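Local coordinates for initiator protein NS1 (Human bocavirus, PDB 4KW3) that probably initiates rolling-circle replication of viral DNA by binding and nicking the replication origin through this N-terminal nuclease domain, at residues 16-21 / 185-190; 47-52 / 64-69; 77-82 / 242-247; 214-219 / 236-241. One frame throughout, in Å; residues are numbered along the deposited sequence.

Interaction 1. Residues 16-21 / 185-190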
loop_
_atom_site.group_PDB
_atom_site.type_symbol
_atom_site.label_atom_id
_atom_site.label_comp_id
_atom_site.label_asym_id
_atom_site.label_seq_id
_atom_site.Cartn_x
_atom_site.Cartn_y
_atom_site.Cartn_z
ATOM N N PHE A 16 -0.051 2.846 -15.352
ATOM C CA PHE A 16 1.017 3.634 -14.758
ATOM C C PHE A 16 1.242 3.199 -13.323
ATOM O O PHE A 16 0.329 2.684 -12.664
ATOM C CB PHE A 16 0.682 5.130 -14.856
ATOM C CG PHE A 16 0.493 5.593 -16.264
ATOM C CD1 PHE A 16 -0.757 5.502 -16.876
ATOM C CD2 PHE A 16 1.583 6.070 -17.009
ATOM C CE1 PHE A 16 -0.927 5.899 -18.205
ATOM C CE2 PHE A 16 1.420 6.473 -18.334
ATOM C CZ PHE A 16 0.162 6.389 -18.929
ATOM N N THR A 17 2.461 3.390 -12.846
ATOM C CA THR A 17 2.814 2.980 -11.492
ATOM C C THR A 17 3.303 4.176 -10.677
ATOM O O THR A 17 4.173 4.946 -11.123
ATOM C CB THR A 17 3.858 1.844 -11.522
ATOM O OG1 THR A 17 3.318 0.733 -12.254
ATOM C CG2 THR A 17 4.247 1.384 -10.084
ATOM N N TYR A 18 2.708 4.357 -9.501
ATOM C CA TYR A 18 3.106 5.447 -8.604
ATOM C C TYR A 18 3.650 4.919 -7.275
ATOM O O TYR A 18 3.310 3.809 -6.833
ATOM C CB TYR A 18 1.921 6.362 -8.300
ATOM C CG TYR A 18 1.312 7.062 -9.499
ATOM C CD1 TYR A 18 0.333 6.446 -10.270
ATOM C CD2 TYR A 18 1.691 8.356 -9.836
ATOM C CE1 TYR A 18 -0.248 7.098 -11.347
ATOM C CE2 TYR A 18 1.137 9.000 -10.911
ATOM C CZ TYR A 18 0.164 8.371 -11.670
ATOM O OH TYR A 18 -0.382 9.033 -12.761
ATOM N N VAL A 19 4.474 5.734 -6.626
ATOM C CA VAL A 19 4.870 5.455 -5.260
ATOM C C VAL A 19 4.455 6.609 -4.358
ATOM O O VAL A 19 4.866 7.759 -4.558
ATOM C CB VAL A 19 6.384 5.205 -5.103
ATOM C CG1 VAL A 19 6.708 4.975 -3.612
ATOM C CG2 VAL A 19 6.792 4.000 -5.899
ATOM N N PHE A 20 3.633 6.278 -3.367
ATOM C CA PHE A 20 3.214 7.216 -2.342
ATOM C C PHE A 20 4.058 6.986 -1.095
ATOM O O PHE A 20 4.191 5.858 -0.656
ATOM C CB PHE A 20 1.731 7.005 -2.006
ATOM C CG PHE A 20 1.316 7.641 -0.707
ATOM C CD1 PHE A 20 0.974 8.984 -0.657
ATOM C CD2 PHE A 20 1.283 6.898 0.470
ATOM C CE1 PHE A 20 0.608 9.576 0.536
ATOM C CE2 PHE A 20 0.913 7.488 1.669
ATOM C CZ PHE A 20 0.569 8.828 1.701
ATOM N N LYS A 21 4.651 8.047 -0.551
ATOM C CA LYS A 21 5.397 7.992 0.712
ATOM C C LYS A 21 4.571 8.650 1.816
ATOM O O LYS A 21 4.181 9.806 1.680
ATOM C CB LYS A 21 6.708 8.764 0.596
ATOM C CG LYS A 21 7.954 7.934 0.442
ATOM C CD LYS A 21 9.204 8.771 0.769
ATOM C CE LYS A 21 9.553 9.782 -0.341
ATOM N NZ LYS A 21 10.656 9.331 -1.252
ATOM N N MET A 185 4.978 11.748 -3.753
ATOM C CA MET A 185 4.128 11.114 -4.749
ATOM C C MET A 185 4.901 11.156 -6.062
ATOM O O MET A 185 5.123 12.229 -6.630
ATOM C CB MET A 185 2.773 11.835 -4.877
ATOM C CG MET A 185 1.751 11.040 -5.664
ATOM S SD MET A 185 1.519 9.437 -4.863
ATOM C CE MET A 185 0.319 8.687 -5.910
ATOM N N GLN A 186 5.343 9.997 -6.533
ATOM C CA GLN A 186 6.152 9.971 -7.746
ATOM C C GLN A 186 5.653 8.912 -8.695
ATOM O O GLN A 186 5.101 7.899 -8.257
ATOM C CB GLN A 186 7.631 9.763 -7.419
ATOM C CG GLN A 186 8.205 10.915 -6.592
ATOM C CD GLN A 186 9.705 10.872 -6.489
ATOM O OE1 GLN A 186 10.392 10.826 -7.501
ATOM N NE2 GLN A 186 10.225 10.881 -5.269
ATOM N N ILE A 187 5.797 9.171 -9.993
ATOM C CA ILE A 187 5.483 8.161 -10.994
ATOM C C ILE A 187 6.776 7.391 -11.337
ATOM O O ILE A 187 7.846 7.979 -11.416
ATOM C CB ILE A 187 4.849 8.809 -12.248
ATOM C CG1 ILE A 187 4.305 7.755 -13.214
ATOM C CG2 ILE A 187 5.813 9.754 -12.970
ATOM C CD1 ILE A 187 3.239 8.319 -14.164
ATOM N N LEU A 188 6.689 6.075 -11.517
ATOM C CA LEU A 188 7.855 5.317 -11.969
ATOM C C LEU A 188 8.097 5.451 -13.462
ATOM O O LEU A 188 7.241 5.120 -14.278
ATOM C CB LEU A 188 7.750 3.838 -11.625
ATOM C CG LEU A 188 7.678 3.531 -10.136
ATOM C CD1 LEU A 188 7.885 2.041 -9.938
ATOM C CD2 LEU A 188 8.692 4.377 -9.375
ATOM N N GLN A 189 9.312 5.835 -13.810
ATOM C CA GLN A 189 9.689 5.983 -15.196
ATOM C C GLN A 189 10.859 5.060 -15.521
ATOM O O GLN A 189 11.573 4.626 -14.624
ATOM C CB GLN A 189 10.041 7.447 -15.456
ATOM C CG GLN A 189 8.819 8.354 -15.304
ATOM C CD GLN A 189 9.065 9.783 -15.757
ATOM O OE1 GLN A 189 8.610 10.192 -16.827
ATOM N NE2 GLN A 189 9.768 10.551 -14.940
ATOM N N TYR A 190 11.007 4.718 -16.799
ATOM C CA TYR A 190 12.162 3.963 -17.282
ATOM C C TYR A 190 12.747 4.543 -18.567
ATOM O O TYR A 190 12.149 5.410 -19.195
ATOM C CB TYR A 190 11.812 2.499 -17.499
ATOM C CG TYR A 190 10.922 2.260 -18.684
ATOM C CD1 TYR A 190 9.550 2.421 -18.586
ATOM C CD2 TYR A 190 11.456 1.864 -19.907
ATOM C CE1 TYR A 190 8.724 2.192 -19.675
ATOM C CE2 TYR A 190 10.639 1.631 -21.004
ATOM C CZ TYR A 190 9.272 1.798 -20.882
ATOM O OH TYR A 190 8.444 1.572 -21.964
HETATM O O HOH W 1 4.682 4.213 -14.467
#
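Three backbone hydrogen bonds tie strand 16-21 to the antiparallel segment 185-190. Two of them close the hydrogen-bonded pair of Val19 and Gln186: Val19 N donates to Gln186 O at 2.8 Å, nearly along the C=O axis, and Gln186 N donates to Val19 O at 3.0 Å. The third, from Leu188 N to Thr17 O (2.8 Å), is the straightest, with 173° at the hydrogen. Beyond it a water bridges Thr17 N and Leu188 O. This pairing lies in the central sheet of the HUH (Rep-type) nuclease fold, where strand 16-21 also borders strand 114-122; there the side chain of Val19 touches His115 and His117, predicted metal ligands. The side-chain contacts are apolar. On the face of Tyr18 and Phe20, Ile187 runs alongside Tyr18, its CG1 over one face of the ring near the rim and its CD1 3.9 Å from Tyr18 CE2. The chain of Met185 bends at chi2 (58°), which brings SD to the edge of the Phe20 ring and CE to 3.7 Å from Tyr18 CB. Helix 134-149 covers this face through Phe137 and Tyr138. Leu188, pointing toward strand 16-21, sets CD2 4.0 Å from Val19 CG2 and CD1 3.7 Å from Thr17 CG2.

Interaction 2. Residues 47-52 / 64-69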
loop_
_atom_site.group_PDB
_atom_site.type_symbol
_atom_site.label_atom_id
_atom_site.label_comp_id
_atom_site.label_asym_id
_atom_site.label_seq_id
_atom_site.Cartn_x
_atom_site.Cartn_y
_atom_site.Cartn_z
ATOM N N ILE A 47 0.956 -4.538 20.182
ATOM C CA ILE A 47 1.924 -4.697 21.262
ATOM C C ILE A 47 2.208 -6.163 21.585
ATOM O O ILE A 47 3.366 -6.565 21.703
ATOM C CB ILE A 47 1.458 -3.973 22.536
ATOM C CG1 ILE A 47 1.385 -2.472 22.259
ATOM C CG2 ILE A 47 2.417 -4.244 23.691
ATOM C CD1 ILE A 47 0.926 -1.654 23.408
ATOM N N GLN A 48 1.148 -6.953 21.705
ATOM C CA GLN A 48 1.264 -8.371 22.001
ATOM C C GLN A 48 2.074 -9.086 20.930
ATOM O O GLN A 48 2.839 -10.007 21.222
ATOM C CB GLN A 48 -0.129 -8.982 22.086
ATOM C CG GLN A 48 -0.275 -10.039 23.139
ATOM C CD GLN A 48 -1.724 -10.334 23.417
ATOM O OE1 GLN A 48 -2.597 -9.501 23.145
ATOM N NE2 GLN A 48 -1.998 -11.525 23.945
ATOM N N LEU A 49 1.926 -8.623 19.693
ATOM C CA LEU A 49 2.605 -9.215 18.553
ATOM C C LEU A 49 4.130 -9.180 18.702
ATOM O O LEU A 49 4.813 -10.090 18.209
ATOM C CB LEU A 49 2.197 -8.516 17.256
ATOM C CG LEU A 49 2.699 -9.216 16.000
ATOM C CD1 LEU A 49 2.012 -10.553 15.864
ATOM C CD2 LEU A 49 2.512 -8.373 14.783
ATOM N N ARG A 50 4.654 -8.135 19.361
ATOM C CA ARG A 50 6.100 -7.987 19.599
ATOM C C ARG A 50 6.704 -9.193 20.304
ATOM O O ARG A 50 7.876 -9.495 20.101
ATOM C CB ARG A 50 6.435 -6.748 20.431
ATOM C CG ARG A 50 6.011 -5.430 19.853
ATOM C CD ARG A 50 6.597 -4.272 20.658
ATOM N NE ARG A 50 6.232 -2.979 20.071
ATOM C CZ ARG A 50 5.201 -2.234 20.467
ATOM N NH1 ARG A 50 4.456 -2.635 21.487
ATOM N NH2 ARG A 50 4.929 -1.076 19.864
ATOM N N ASN A 51 5.903 -9.886 21.113
ATOM C CA ASN A 51 6.404 -10.960 21.966
ATOM C C ASN A 51 6.263 -12.341 21.335
ATOM O O ASN A 51 6.476 -13.360 21.992
ATOM C CB ASN A 51 5.680 -10.949 23.314
ATOM C CG ASN A 51 5.636 -9.576 23.942
ATOM O OD1 ASN A 51 6.639 -8.861 23.966
ATOM N ND2 ASN A 51 4.468 -9.194 24.454
ATOM N N CYS A 52 5.896 -12.375 20.061
ATOM C CA CYS A 52 5.611 -13.636 19.396
ATOM C C CYS A 52 6.855 -14.316 18.834
ATOM O O CYS A 52 7.780 -13.656 18.359
ATOM C CB CYS A 52 4.606 -13.415 18.268
ATOM S SG CYS A 52 2.920 -13.069 18.791
ATOM N N ASP A 64 -3.644 -16.569 16.330
ATOM C CA ASP A 64 -4.936 -15.897 16.512
ATOM C C ASP A 64 -4.842 -14.396 16.327
ATOM O O ASP A 64 -5.659 -13.782 15.621
ATOM C CB ASP A 64 -5.498 -16.188 17.904
ATOM C CG ASP A 64 -5.990 -17.602 18.037
ATOM O OD1 ASP A 64 -5.868 -18.366 17.047
ATOM O OD2 ASP A 64 -6.463 -17.961 19.139
ATOM N N LEU A 65 -3.832 -13.826 16.968
ATOM C CA LEU A 65 -3.521 -12.408 16.887
ATOM C C LEU A 65 -3.500 -11.980 15.407
ATOM O O LEU A 65 -4.203 -11.045 15.010
ATOM C CB LEU A 65 -2.179 -12.178 17.572
ATOM C CG LEU A 65 -1.829 -10.879 18.277
ATOM C CD1 LEU A 65 -3.004 -10.397 19.111
ATOM C CD2 LEU A 65 -0.625 -11.152 19.188
ATOM N N LEU A 66 -2.754 -12.720 14.587
ATOM C CA LEU A 66 -2.669 -12.441 13.156
ATOM C C LEU A 66 -4.002 -12.623 12.449
ATOM O O LEU A 66 -4.358 -11.823 11.583
ATOM C CB LEU A 66 -1.582 -13.292 12.495
ATOM C CG LEU A 66 -0.183 -12.877 12.931
ATOM C CD1 LEU A 66 0.836 -13.837 12.397
ATOM C CD2 LEU A 66 0.100 -11.434 12.467
ATOM N N ILE A 67 -4.732 -13.680 12.790
ATOM C CA ILE A 67 -6.085 -13.841 12.263
ATOM C C ILE A 67 -6.985 -12.647 12.630
ATOM O O ILE A 67 -7.745 -12.166 11.786
ATOM C CB ILE A 67 -6.744 -15.173 12.717
ATOM C CG1 ILE A 67 -6.099 -16.340 11.985
ATOM C CG2 ILE A 67 -8.199 -15.206 12.330
ATOM C CD1 ILE A 67 -6.234 -16.211 10.462
ATOM N N SER A 68 -6.852 -12.111 13.842
ATOM C CA SER A 68 -7.765 -11.047 14.218
ATOM C C SER A 68 -7.343 -9.732 13.553
ATOM O O SER A 68 -8.154 -8.831 13.375
ATOM C CB SER A 68 -7.859 -10.865 15.741
ATOM O OG SER A 68 -6.721 -10.214 16.268
ATOM N N LEU A 69 -6.071 -9.619 13.206
ATOM C CA LEU A 69 -5.549 -8.394 12.612
ATOM C C LEU A 69 -5.723 -8.316 11.111
ATOM O O LEU A 69 -5.508 -7.265 10.530
ATOM C CB LEU A 69 -4.064 -8.258 12.938
ATOM C CG LEU A 69 -3.798 -7.757 14.350
ATOM C CD1 LEU A 69 -2.297 -7.747 14.674
ATOM C CD2 LEU A 69 -4.419 -6.394 14.482
#
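Two short helices, 43-49 and 60-69, pack here through a leucine of the second set against the last part of the first and the turn after it, away from the nuclease active site. Leu65 carries the contact, and one methyl does nearly all the touching. With chi1 at -150° and chi2 at 43°, its CD2 reaches the backbone of the facing helix, 3.6 Å from Leu49 N, and comes 3.7 Å from Gln48 CB as the two side chains cross obliquely. The type I turn from Leu49 to Cys52, closed by Cys52 N donating to Leu49 O, folds the chain back so that Cys52 SG also meets Leu65 CD2, at 4.0 Å. Beside this cluster the side chains of Leu49 and Leu66 cross at about a right angle, and their methyls meet, Leu49 CD1 4.0 Å from Leu66 CD2. Within helix 60-69, Leu65 O accepts from both Leu69 N, at 3.0 Å, and Ser68 OG, at 2.9 Å, the hydroxyl lying on a carbonyl lone pair. Around the contact, Leu65 and Leu69 also rest on Ser45 of helix 43-49, Gln48 on Ile61 of helix 60-69, and Leu49 on Ser223 in the loop that precedes helix 225-228.

Interaction 3. Residues 77-82 / 242-247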
loop_
_atom_site.group_PDB
_atom_site.type_symbol
_atom_site.label_atom_id
_atom_site.label_comp_id
_atom_site.label_asym_id
_atom_site.label_seq_id
_atom_site.Cartn_x
_atom_site.Cartn_y
_atom_site.Cartn_z
ATOM N N VAL A 77 -4.994 -0.670 6.383
ATOM C CA VAL A 77 -5.876 0.488 6.292
ATOM C C VAL A 77 -5.320 1.534 5.319
ATOM O O VAL A 77 -6.051 2.053 4.466
ATOM C CB VAL A 77 -6.085 1.127 7.680
ATOM C CG1 VAL A 77 -6.970 2.397 7.597
ATOM C CG2 VAL A 77 -6.702 0.116 8.616
ATOM N N LEU A 78 -4.028 1.823 5.446
ATOM C CA LEU A 78 -3.340 2.760 4.561
ATOM C C LEU A 78 -3.567 2.330 3.118
ATOM O O LEU A 78 -3.881 3.133 2.228
ATOM C CB LEU A 78 -1.837 2.771 4.852
ATOM C CG LEU A 78 -1.064 3.688 3.898
ATOM C CD1 LEU A 78 -1.618 5.103 3.965
ATOM C CD2 LEU A 78 0.435 3.675 4.160
ATOM N N CYS A 79 -3.418 1.035 2.915
ATOM C CA CYS A 79 -3.579 0.436 1.616
ATOM C C CYS A 79 -5.018 0.591 1.078
ATOM O O CYS A 79 -5.200 0.889 -0.092
ATOM C CB CYS A 79 -3.143 -1.031 1.704
ATOM S SG CYS A 79 -3.055 -1.874 0.147
ATOM N N LYS A 80 -6.035 0.390 1.918
ATOM C CA LYS A 80 -7.423 0.635 1.497
ATOM C C LYS A 80 -7.666 2.117 1.185
ATOM O O LYS A 80 -8.400 2.448 0.256
ATOM C CB LYS A 80 -8.419 0.177 2.561
ATOM C CG LYS A 80 -8.357 -1.313 2.886
ATOM C CD LYS A 80 -9.200 -1.652 4.113
ATOM C CE LYS A 80 -8.918 -3.046 4.624
ATOM N NZ LYS A 80 -9.785 -3.360 5.807
ATOM N N ALA A 81 -7.065 2.997 1.986
ATOM C CA ALA A 81 -7.195 4.434 1.803
ATOM C C ALA A 81 -6.692 4.836 0.413
ATOM O O ALA A 81 -7.394 5.521 -0.346
ATOM C CB ALA A 81 -6.427 5.178 2.891
ATOM N N VAL A 82 -5.476 4.399 0.093
ATOM C CA VAL A 82 -4.866 4.678 -1.197
ATOM C C VAL A 82 -5.708 4.125 -2.356
ATOM O O VAL A 82 -5.920 4.818 -3.361
ATOM C CB VAL A 82 -3.413 4.130 -1.254
ATOM C CG1 VAL A 82 -2.855 4.232 -2.650
ATOM C CG2 VAL A 82 -2.518 4.894 -0.286
ATOM N N TYR A 242 6.096 -6.767 2.396
ATOM C CA TYR A 242 4.855 -6.050 2.117
ATOM C C TYR A 242 4.010 -6.123 3.369
ATOM O O TYR A 242 4.170 -7.033 4.191
ATOM C CB TYR A 242 4.079 -6.665 0.933
ATOM C CG TYR A 242 3.339 -7.909 1.320
ATOM C CD1 TYR A 242 4.003 -9.134 1.400
ATOM C CD2 TYR A 242 1.980 -7.871 1.654
ATOM C CE1 TYR A 242 3.341 -10.270 1.764
ATOM C CE2 TYR A 242 1.315 -9.027 2.047
ATOM C CZ TYR A 242 2.004 -10.220 2.096
ATOM O OH TYR A 242 1.364 -11.375 2.467
ATOM N N SER A 243 3.054 -5.205 3.462
ATOM C CA SER A 243 2.125 -5.193 4.582
ATOM C C SER A 243 0.760 -5.726 4.176
ATOM O O SER A 243 0.163 -6.528 4.893
ATOM C CB SER A 243 1.987 -3.775 5.137
ATOM O OG SER A 243 0.931 -3.731 6.062
ATOM N N HIS A 244 0.275 -5.269 3.025
ATOM C CA HIS A 244 -1.079 -5.582 2.562
ATOM C C HIS A 244 -1.225 -5.319 1.078
ATOM O O HIS A 244 -0.654 -4.375 0.550
ATOM C CB HIS A 244 -2.102 -4.737 3.306
ATOM C CG HIS A 244 -3.505 -5.233 3.166
ATOM N ND1 HIS A 244 -3.944 -6.390 3.767
ATOM C CD2 HIS A 244 -4.563 -4.733 2.489
ATOM C CE1 HIS A 244 -5.212 -6.583 3.467
ATOM N NE2 HIS A 244 -5.613 -5.587 2.701
ATOM N N THR A 245 -2.003 -6.151 0.405
ATOM C CA THR A 245 -2.123 -6.076 -1.046
ATOM C C THR A 245 -3.576 -6.099 -1.491
ATOM O O THR A 245 -4.332 -6.998 -1.116
ATOM C CB THR A 245 -1.353 -7.234 -1.684
ATOM O OG1 THR A 245 0.002 -7.093 -1.306
ATOM C CG2 THR A 245 -1.405 -7.184 -3.194
ATOM N N LEU A 246 -3.969 -5.095 -2.266
ATOM C CA LEU A 246 -5.331 -5.038 -2.808
ATOM C C LEU A 246 -5.318 -5.190 -4.318
ATOM O O LEU A 246 -4.602 -4.472 -5.020
ATOM C CB LEU A 246 -6.022 -3.741 -2.416
ATOM C CG LEU A 246 -6.444 -3.659 -0.947
ATOM C CD1 LEU A 246 -6.954 -2.261 -0.614
ATOM C CD2 LEU A 246 -7.519 -4.714 -0.665
ATOM N N ILE A 247 -6.069 -6.168 -4.812
ATOM C CA ILE A 247 -6.252 -6.327 -6.245
ATOM C C ILE A 247 -7.708 -5.995 -6.587
ATOM O O ILE A 247 -8.626 -6.726 -6.217
ATOM C CB ILE A 247 -5.904 -7.746 -6.708
ATOM C CG1 ILE A 247 -4.531 -8.142 -6.175
ATOM C CG2 ILE A 247 -5.937 -7.844 -8.242
ATOM C CD1 ILE A 247 -4.179 -9.582 -6.405
#
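Cys79 is the centre of the first shell, where helix 74-94 lies on one face of the central sheet of the HUH nuclease fold, over strand 241-247. The axes of helix 77-82 and strand 244-247 run in roughly the same direction, 29° apart. With SG anti to the backbone N (chi1 -172°), the thiol points between His244 and Leu246. It meets the imidazole at its edge, near the ring plane, 4.0 Å from His244 CD2, and it also touches Leu246 CG, at 4.0 Å. Leu246 sends CD1 onto the helix backbone, 3.6 Å from both Cys79 O and Lys80 CA, while the side chain of Lys80 crosses it at about a right angle. Further out, Cys79 also packs on Val105 and Ser107 of strand 101-109, the neighbour of strand 241-247, and Ser243 and His244 make backbone hydrogen bonds with Ser107. Leu78 and Val82 pack on strand 114-122, and helix 134-149 backs the helix through Ile141 and Ile145. The extended Lys80 chain ends at Asp71, whose carbonyl O takes a hydrogen bond from Lys80 NZ. This ammonium would tend to disfavour protonation of the imidazole, since Lys80 NZ lies 5.7 Å from His244 NE2.

Interaction 4. Residues 214-219 / 236-241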
loop_
_atom_site.group_PDB
_atom_site.type_symbol
_atom_site.label_atom_id
_atom_site.label_comp_id
_atom_site.label_asym_id
_atom_site.label_seq_id
_atom_site.Cartn_x
_atom_site.Cartn_y
_atom_site.Cartn_z
ATOM N N PRO A 214 6.746 -11.313 -4.913
ATOM C CA PRO A 214 7.638 -12.197 -4.143
ATOM C C PRO A 214 8.334 -11.499 -2.976
ATOM O O PRO A 214 9.547 -11.358 -2.936
ATOM C CB PRO A 214 8.628 -12.687 -5.199
ATOM C CG PRO A 214 8.684 -11.584 -6.207
ATOM C CD PRO A 214 7.363 -10.847 -6.170
ATOM N N LYS A 215 7.526 -11.065 -2.021
ATOM C CA LYS A 215 8.029 -10.471 -0.794
ATOM C C LYS A 215 7.397 -11.196 0.392
ATOM O O LYS A 215 6.313 -11.773 0.276
ATOM C CB LYS A 215 7.697 -8.977 -0.745
ATOM C CG LYS A 215 8.246 -8.184 -1.910
ATOM C CD LYS A 215 7.953 -6.712 -1.755
ATOM C CE LYS A 215 8.504 -5.902 -2.922
ATOM N NZ LYS A 215 8.574 -4.452 -2.586
ATOM N N ASN A 216 8.063 -11.169 1.537
ATOM C CA ASN A 216 7.459 -11.742 2.733
ATOM C C ASN A 216 6.690 -10.647 3.451
ATOM O O ASN A 216 6.945 -9.459 3.239
ATOM C CB ASN A 216 8.516 -12.370 3.628
ATOM C CG ASN A 216 9.286 -13.475 2.919
ATOM O OD1 ASN A 216 8.692 -14.319 2.235
ATOM N ND2 ASN A 216 10.608 -13.493 3.092
ATOM N N ARG A 217 5.709 -11.039 4.256
ATOM C CA ARG A 217 4.924 -10.066 4.983
ATOM C C ARG A 217 5.564 -9.606 6.271
ATOM O O ARG A 217 6.120 -10.418 7.022
ATOM C CB ARG A 217 3.527 -10.593 5.306
ATOM C CG ARG A 217 2.609 -9.471 5.784
ATOM C CD ARG A 217 1.188 -9.905 5.943
ATOM N NE ARG A 217 1.052 -10.915 6.966
ATOM C CZ ARG A 217 -0.103 -11.207 7.541
ATOM N NH1 ARG A 217 -1.173 -10.532 7.166
ATOM N NH2 ARG A 217 -0.181 -12.154 8.480
ATOM N N CYS A 218 5.435 -8.304 6.530
ATOM C CA CYS A 218 5.742 -7.745 7.830
ATOM C C CYS A 218 4.784 -6.589 8.140
ATOM O O CYS A 218 4.748 -5.606 7.411
ATOM C CB CYS A 218 7.181 -7.256 7.860
ATOM S SG CYS A 218 7.595 -6.565 9.428
ATOM N N ILE A 219 3.979 -6.719 9.196
ATOM C CA ILE A 219 2.961 -5.695 9.504
ATOM C C ILE A 219 3.358 -4.651 10.557
ATOM O O ILE A 219 2.567 -3.788 10.902
ATOM C CB ILE A 219 1.599 -6.302 9.887
ATOM C CG1 ILE A 219 1.718 -7.130 11.169
ATOM C CG2 ILE A 219 1.026 -7.145 8.740
ATOM C CD1 ILE A 219 0.421 -7.764 11.557
ATOM N N ILE A 236 12.236 -17.446 -0.223
ATOM C CA ILE A 236 13.568 -17.666 0.340
ATOM C C ILE A 236 14.580 -16.544 0.008
ATOM O O ILE A 236 15.407 -16.216 0.834
ATOM C CB ILE A 236 14.117 -19.100 -0.038
ATOM C CG1 ILE A 236 15.264 -19.527 0.875
ATOM C CG2 ILE A 236 14.589 -19.139 -1.457
ATOM C CD1 ILE A 236 15.012 -19.246 2.364
ATOM N N LEU A 237 14.476 -15.894 -1.151
ATOM C CA LEU A 237 15.499 -14.904 -1.522
ATOM C C LEU A 237 15.024 -13.453 -1.328
ATOM O O LEU A 237 15.753 -12.496 -1.593
ATOM C CB LEU A 237 16.007 -15.136 -2.965
ATOM C CG LEU A 237 16.701 -16.476 -3.269
ATOM C CD1 LEU A 237 17.100 -16.569 -4.734
ATOM C CD2 LEU A 237 17.904 -16.709 -2.356
ATOM N N ALA A 238 13.801 -13.303 -0.848
ATOM C CA ALA A 238 13.180 -12.001 -0.680
ATOM C C ALA A 238 13.881 -11.186 0.399
ATOM O O ALA A 238 14.122 -11.692 1.485
ATOM C CB ALA A 238 11.701 -12.178 -0.341
ATOM N N GLU A 239 14.244 -9.942 0.100
ATOM C CA GLU A 239 14.835 -9.077 1.132
ATOM C C GLU A 239 13.929 -7.919 1.538
ATOM O O GLU A 239 14.182 -7.232 2.516
ATOM C CB GLU A 239 16.192 -8.548 0.687
ATOM C CG GLU A 239 17.148 -9.659 0.291
ATOM C CD GLU A 239 18.456 -9.140 -0.250
ATOM O OE1 GLU A 239 18.553 -8.920 -1.479
ATOM O OE2 GLU A 239 19.381 -8.957 0.564
ATOM N N LYS A 240 12.868 -7.699 0.789
ATOM C CA LYS A 240 11.950 -6.637 1.140
ATOM C C LYS A 240 10.591 -7.210 1.540
ATOM O O LYS A 240 10.347 -8.389 1.378
ATOM C CB LYS A 240 11.834 -5.608 0.012
ATOM C CG LYS A 240 12.966 -4.597 0.028
ATOM C CD LYS A 240 12.716 -3.532 -1.035
ATOM C CE LYS A 240 13.456 -2.229 -0.745
ATOM N NZ LYS A 240 14.936 -2.422 -0.635
ATOM N N THR A 241 9.722 -6.382 2.110
ATOM C CA THR A 241 8.490 -6.902 2.676
ATOM C C THR A 241 7.267 -6.191 2.144
ATOM O O THR A 241 7.376 -5.155 1.480
ATOM C CB THR A 241 8.487 -6.805 4.216
ATOM O OG1 THR A 241 8.550 -5.435 4.618
ATOM C CG2 THR A 241 9.661 -7.575 4.814
#
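Thr241, Asn216 and Lys215 bury the most surface where the end of the predicted RCR-3 motif, which includes Pro214 and Lys215, runs on into the edge of the sheet of this HUH nuclease. Asn216 and Thr241 form a parallel bridge with their side chains on the same face. Thr241, at the start of strand 241-247, nestles under the carbonyl of its partner: Asn216 O lies 3.0 Å from Thr241 CA in a CA-H...O contact, while the backbone hydrogen bond of Asn216 O is made with Tyr242 N. Thr241 OG1 takes the crowded position between N and carbonyl carbon (chi1 63°), which leaves Thr241 CB and CG2 to meet Cys218 CB, both at 3.9 Å. In the side chain of Asn216, OD1 accepts from Phe235 N, just before segment 236-241, which fixes the amide; ND2 lies beside Ala238 CB, 3.8 Å away. That methyl also covers the backbone of the motif, 3.5 Å from Pro214 O. Lys215, with CG anti to the carbonyl carbon and the rest of its chain extended, passes along the backbone of 240-241. Its CB lies 3.4 Å from Lys240 O and its CD 3.6 Å from Thr241 O. This course delivers the ammonium to the predicted active site, where its positive charge could help to stabilise a phenolate on Tyr211, the predicted nucleophile. There Lys215 NZ makes a salt bridge with OE1 of Glu108, a predicted metal ligand, and a weak hydrogen bond to Tyr211 OH.

In the fold
Interactions 1, 3 and 4 all reach the central sheet, whereas interaction 2 lies about 32 Å from interaction 1, centre to centre, on the opposite side of the chain's centre. Interactions 1 and 3 are core: one is held by backbone hydrogen bonds, the other by helix-on-sheet packing, and they meet where Phe20 touches Leu78. Interaction 4 is partly buried and mixes backbone contacts with a charged side chain leading to the active site. It shares strand 241-247 with interaction 3, through backbone bonds of Tyr242 to Asn216 and Cys218. Interaction 2, almost wholly apolar, joins peripheral helices, yet touches interaction 4 where Ile219 packs on Leu49, Leu66 and Leu69.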